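Local coordinates for autoinducer 2 sensor kinase/phosphatase LuxQ (Vibrio cholerae, PDB 3C38), which binds the complex of autoinducer AI-2 with LuxP, acting as a kinase at low cell density and a phosphatase at high, and is represented by its periplasmic domain, at residues 90-95 with 104-109; 55-60 with 84-89. One frame throughout, in Å; residues are numbered along the deposited sequence.

Contact 1: residues 90-95 with 104-109; sequences DNILWD and IAQQEL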
# COMPACT_ATOMS: atom_id res chain seq x y z
N ASP A 90 6.63 -13.76 16.57
CA ASP A 90 7.57 -13.75 15.46
C ASP A 90 7.38 -14.92 14.50
O ASP A 90 8.19 -15.13 13.59
CB ASP A 90 9.00 -13.75 15.98
CG ASP A 90 9.24 -12.67 17.01
OD1 ASP A 90 8.98 -11.48 16.71
OD2 ASP A 90 9.70 -13.01 18.12
N ASN A 91 6.32 -15.69 14.68
CA ASN A 91 6.06 -16.83 13.81
C ASN A 91 5.13 -16.39 12.68
O ASN A 91 4.39 -15.41 12.80
CB ASN A 91 5.44 -17.97 14.63
CG ASN A 91 5.55 -19.34 13.94
OD1 ASN A 91 6.46 -19.56 13.13
ND2 ASN A 91 4.65 -20.25 14.27
N ILE A 92 5.19 -17.11 11.56
CA ILE A 92 4.33 -16.82 10.42
C ILE A 92 3.56 -18.10 10.12
O ILE A 92 4.11 -19.06 9.57
CB ILE A 92 5.16 -16.41 9.16
CG1 ILE A 92 6.06 -15.21 9.48
CG2 ILE A 92 4.22 -16.03 8.02
CD1 ILE A 92 5.32 -13.93 9.72
N LEU A 93 2.29 -18.11 10.50
CA LEU A 93 1.44 -19.27 10.30
C LEU A 93 1.04 -19.40 8.84
O LEU A 93 0.91 -20.51 8.32
CB LEU A 93 0.19 -19.17 11.17
CG LEU A 93 0.36 -19.03 12.69
CD1 LEU A 93 -1.00 -18.86 13.34
CD2 LEU A 93 1.07 -20.25 13.24
N TRP A 94 0.82 -18.26 8.19
CA TRP A 94 0.41 -18.26 6.80
C TRP A 94 0.96 -17.07 6.01
O TRP A 94 1.31 -16.03 6.59
CB TRP A 94 -1.12 -18.28 6.72
CG TRP A 94 -1.65 -18.36 5.33
CD1 TRP A 94 -1.76 -19.48 4.56
CD2 TRP A 94 -2.16 -17.28 4.55
NE1 TRP A 94 -2.31 -19.16 3.34
CE2 TRP A 94 -2.57 -17.82 3.31
CE3 TRP A 94 -2.32 -15.91 4.77
CZ2 TRP A 94 -3.12 -17.03 2.29
CZ3 TRP A 94 -2.87 -15.12 3.77
CH2 TRP A 94 -3.27 -15.68 2.54
N ASP A 95 1.01 -17.23 4.69
CA ASP A 95 1.52 -16.22 3.77
C ASP A 95 0.86 -16.49 2.42
O ASP A 95 0.95 -17.60 1.90
CB ASP A 95 3.04 -16.36 3.66
CG ASP A 95 3.63 -15.58 2.51
OD1 ASP A 95 4.82 -15.80 2.20
OD2 ASP A 95 2.93 -14.73 1.92
N ILE A 104 10.51 -10.14 -2.00
CA ILE A 104 10.59 -9.99 -0.56
C ILE A 104 10.90 -11.37 0.03
O ILE A 104 10.18 -12.33 -0.24
CB ILE A 104 9.26 -9.49 0.03
CG1 ILE A 104 8.87 -8.16 -0.62
CG2 ILE A 104 9.39 -9.31 1.53
CD1 ILE A 104 7.55 -7.59 -0.13
N ALA A 105 11.97 -11.45 0.81
CA ALA A 105 12.37 -12.72 1.40
C ALA A 105 11.56 -13.03 2.65
O ALA A 105 11.35 -12.16 3.49
CB ALA A 105 13.85 -12.70 1.74
N GLN A 106 11.12 -14.27 2.76
CA GLN A 106 10.32 -14.71 3.90
C GLN A 106 10.85 -14.15 5.24
O GLN A 106 10.07 -13.82 6.13
CB GLN A 106 10.30 -16.23 3.94
CG GLN A 106 9.11 -16.85 4.66
CD GLN A 106 7.79 -16.57 3.96
OE1 GLN A 106 7.70 -16.60 2.74
NE2 GLN A 106 6.75 -16.32 4.75
N GLN A 107 12.16 -14.02 5.36
CA GLN A 107 12.77 -13.53 6.60
C GLN A 107 12.55 -12.04 6.82
O GLN A 107 12.46 -11.58 7.95
CB GLN A 107 14.27 -13.82 6.61
CG GLN A 107 14.64 -15.17 6.02
CD GLN A 107 14.57 -15.18 4.50
OE1 GLN A 107 15.32 -14.47 3.82
NE2 GLN A 107 13.66 -15.99 3.96
N GLU A 108 12.48 -11.27 5.73
CA GLU A 108 12.25 -9.84 5.84
C GLU A 108 10.81 -9.61 6.30
O GLU A 108 10.50 -8.65 7.00
CB GLU A 108 12.48 -9.15 4.49
CG GLU A 108 13.94 -9.08 4.06
CD GLU A 108 14.84 -8.46 5.12
OE1 GLU A 108 14.42 -7.46 5.74
OE2 GLU A 108 15.96 -8.98 5.33
N LEU A 109 9.94 -10.53 5.90
CA LEU A 109 8.53 -10.47 6.27
C LEU A 109 8.44 -10.58 7.80
O LEU A 109 7.62 -9.92 8.43
CB LEU A 109 7.78 -11.61 5.59
CG LEU A 109 6.38 -11.32 5.07
CD1 LEU A 109 6.43 -10.16 4.10
CD2 LEU A 109 5.81 -12.55 4.40

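Contact 2: residues 55-60 with 84-89; sequences NALVSR and RFISSH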
# COMPACT_ATOMS: atom_id res chain seq x y z
N ASN A 55 -11.68 -19.96 12.17
CA ASN A 55 -11.62 -21.41 12.33
C ASN A 55 -10.65 -22.04 11.33
O ASN A 55 -9.87 -22.93 11.69
CB ASN A 55 -13.02 -22.05 12.23
CG ASN A 55 -13.42 -22.43 10.81
OD1 ASN A 55 -12.74 -23.23 10.15
ND2 ASN A 55 -14.54 -21.89 10.34
N ALA A 56 -10.68 -21.58 10.08
CA ALA A 56 -9.77 -22.11 9.08
C ALA A 56 -8.36 -21.98 9.63
O ALA A 56 -7.50 -22.83 9.39
CB ALA A 56 -9.90 -21.33 7.78
N LEU A 57 -8.15 -20.91 10.40
CA LEU A 57 -6.86 -20.63 11.00
C LEU A 57 -6.56 -21.56 12.16
O LEU A 57 -5.60 -22.32 12.10
CB LEU A 57 -6.81 -19.18 11.50
CG LEU A 57 -5.50 -18.77 12.17
CD1 LEU A 57 -4.37 -18.76 11.14
CD2 LEU A 57 -5.66 -17.40 12.79
N VAL A 58 -7.37 -21.50 13.22
CA VAL A 58 -7.17 -22.33 14.40
C VAL A 58 -6.79 -23.77 14.04
O VAL A 58 -6.05 -24.42 14.79
CB VAL A 58 -8.42 -22.38 15.28
CG1 VAL A 58 -8.77 -20.98 15.76
CG2 VAL A 58 -9.57 -23.02 14.52
N SER A 59 -7.30 -24.25 12.91
CA SER A 59 -7.01 -25.60 12.46
C SER A 59 -5.55 -25.67 12.05
O SER A 59 -5.02 -26.74 11.74
CB SER A 59 -7.86 -25.96 11.24
OG SER A 59 -9.23 -25.78 11.52
N ARG A 60 -4.91 -24.51 12.03
CA ARG A 60 -3.51 -24.44 11.66
C ARG A 60 -3.34 -25.16 10.32
O ARG A 60 -2.24 -25.58 9.96
CB ARG A 60 -2.67 -25.12 12.74
CG ARG A 60 -1.63 -24.22 13.36
CD ARG A 60 -2.23 -23.02 14.08
NE ARG A 60 -1.19 -22.24 14.73
CZ ARG A 60 -1.40 -21.18 15.52
NH1 ARG A 60 -2.63 -20.76 15.77
NH2 ARG A 60 -0.37 -20.55 16.06
N ARG A 84 -0.71 -10.46 1.86
CA ARG A 84 -1.34 -10.79 3.12
C ARG A 84 -0.56 -11.92 3.79
O ARG A 84 -0.02 -12.79 3.12
CB ARG A 84 -2.76 -11.32 2.90
CG ARG A 84 -3.82 -10.34 2.47
CD ARG A 84 -5.17 -10.89 2.92
NE ARG A 84 -6.32 -10.18 2.37
CZ ARG A 84 -6.78 -10.35 1.13
NH1 ARG A 84 -6.18 -11.19 0.30
NH2 ARG A 84 -7.85 -9.67 0.73
N PHE A 85 -0.50 -11.89 5.11
CA PHE A 85 0.14 -12.96 5.86
C PHE A 85 -0.34 -12.86 7.31
O PHE A 85 -0.65 -11.77 7.80
CB PHE A 85 1.67 -12.89 5.74
CG PHE A 85 2.30 -11.74 6.45
CD1 PHE A 85 2.48 -11.76 7.83
CD2 PHE A 85 2.72 -10.61 5.74
CE1 PHE A 85 3.07 -10.70 8.48
CE2 PHE A 85 3.32 -9.54 6.38
CZ PHE A 85 3.49 -9.58 7.76
N ILE A 86 -0.45 -14.01 7.97
CA ILE A 86 -0.92 -14.05 9.35
C ILE A 86 0.21 -14.39 10.31
O ILE A 86 0.94 -15.36 10.12
CB ILE A 86 -2.05 -15.09 9.50
CG1 ILE A 86 -3.23 -14.70 8.60
CG2 ILE A 86 -2.52 -15.16 10.95
CD1 ILE A 86 -4.35 -15.72 8.59
N SER A 87 0.34 -13.57 11.35
CA SER A 87 1.37 -13.76 12.36
C SER A 87 0.83 -14.18 13.72
O SER A 87 -0.33 -13.94 14.06
CB SER A 87 2.19 -12.47 12.54
OG SER A 87 2.10 -11.97 13.87
N SER A 88 1.70 -14.81 14.49
CA SER A 88 1.41 -15.26 15.84
C SER A 88 2.79 -15.15 16.46
O SER A 88 3.57 -16.10 16.42
CB SER A 88 0.91 -16.70 15.84
OG SER A 88 0.30 -17.00 17.09
N HIS A 89 3.08 -13.97 17.00
CA HIS A 89 4.39 -13.68 17.56
C HIS A 89 5.33 -13.69 16.35
O HIS A 89 4.86 -13.64 15.21
CB HIS A 89 4.80 -14.73 18.60
CG HIS A 89 3.76 -14.97 19.64
ND1 HIS A 89 3.12 -13.94 20.30
CD2 HIS A 89 3.21 -16.11 20.11
CE1 HIS A 89 2.22 -14.44 21.13
NE2 HIS A 89 2.26 -15.76 21.04
O HOH W 1 -0.11 -19.31 19.04

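Contact 1: residues 90-95 with 104-109
D95 and Q106 reach for each other from opposite directions across the gap between 91-95, an outermost strand of the five-stranded sheet, and the first turn of the helix 106-115. The CG of D95 lies anti to the backbone N (chi1 167°), which carries the carboxylate out toward the helix, while the Q106 chain bends at chi2 and brings its amide in from the helix. The two flat groups are turned 43° against each other. As modelled, OD1 of D95 is 3.0 Å from OE1 of Q106, but the amide's O and N may be exchanged, so the polarity of this approach stays open. The other oxygen, OD2, accepts a hydrogen bond from the backbone N of G97, two residues on. L109, one helical turn after Q106, brings its CD2 to 4.0 Å from OD1 of D95. I92 sets its branched, apolar side chain on the same face of the strand, its CG2 near the end of the Q106 amide, and I113 and N110 also touch it. Apolar leucine suits buried L109, a polar chain exposed Q106; I92 and D95 lie between. With A105 as N-cap, the helix packs on one face of the antiparallel sheet, a helix-on-sheet arrangement within this Cache-clan periplasmic sensor domain.

Contact 2: residues 55-60 with 84-89
The last turn of the helix 51-58 approaches the strand 83-88 with its backbone well back, the nearest CA atoms, those of L57 and I86, being 9.0 Å apart, and R60 leaves the helix with positive phi (52°). Side chains bridge that separation at two places. In the buried one, L57 and I86 slant across each other: CD1 of L57 sits 4.0 Å from CD1 of I86 and 4.1 Å from its CG2, so one leucine methyl touches both arms of the isoleucine. With CG anti to the backbone N (chi1 -180°), L57 extends from the helix toward the sheet, and the contact is purely apolar, as suits two buried residues. The second place lies nearer the solvent. R60 bends at chi2 and then runs straight, taking its guanidinium to S88, whose OG stands at the edge of that group, near its plane. At 3.8 Å between R60 NH2 and S88 OG the pair is too far apart for a direct hydrogen bond; a water fills in, 3.1 Å from S88 OG and 3.2 Å from R60 NH2, the latter bond being weak. A long, flexible arginine can span such a distance, and serine offers a hydroxyl to which the water can bond at the partly exposed end of the strand. L93 of the neighbouring strand 91-95 packs against L57, R60 and S88 alike, while V152 touches L57 and R60. I86 also meets L155 of strand 153-160, so the helix end rests on the face of the sheet where these strands run side by side.

How the contacts relate
Contacts 1 and 2 share one sheet: their strands, 91-95 and 83-88, follow each other in the chain and lie side by side, antiparallel, with the contact centres about 12 Å apart. Probable backbone hydrogen bonds join them, W94 O to I86 N at 3.0 Å and I86 O to L93 N at 3.1 Å; I86 is thus opposed by two residues of the other strand, L93 and W94, which makes a classic beta bulge. Adjacent F85 and I86 point to opposite sides of strand 83-88, F85 to L109 of contact 1 and I86 to L57 of contact 2. The helices 106-115 and 51-58 accordingly pack against opposite faces of this part of the sheet.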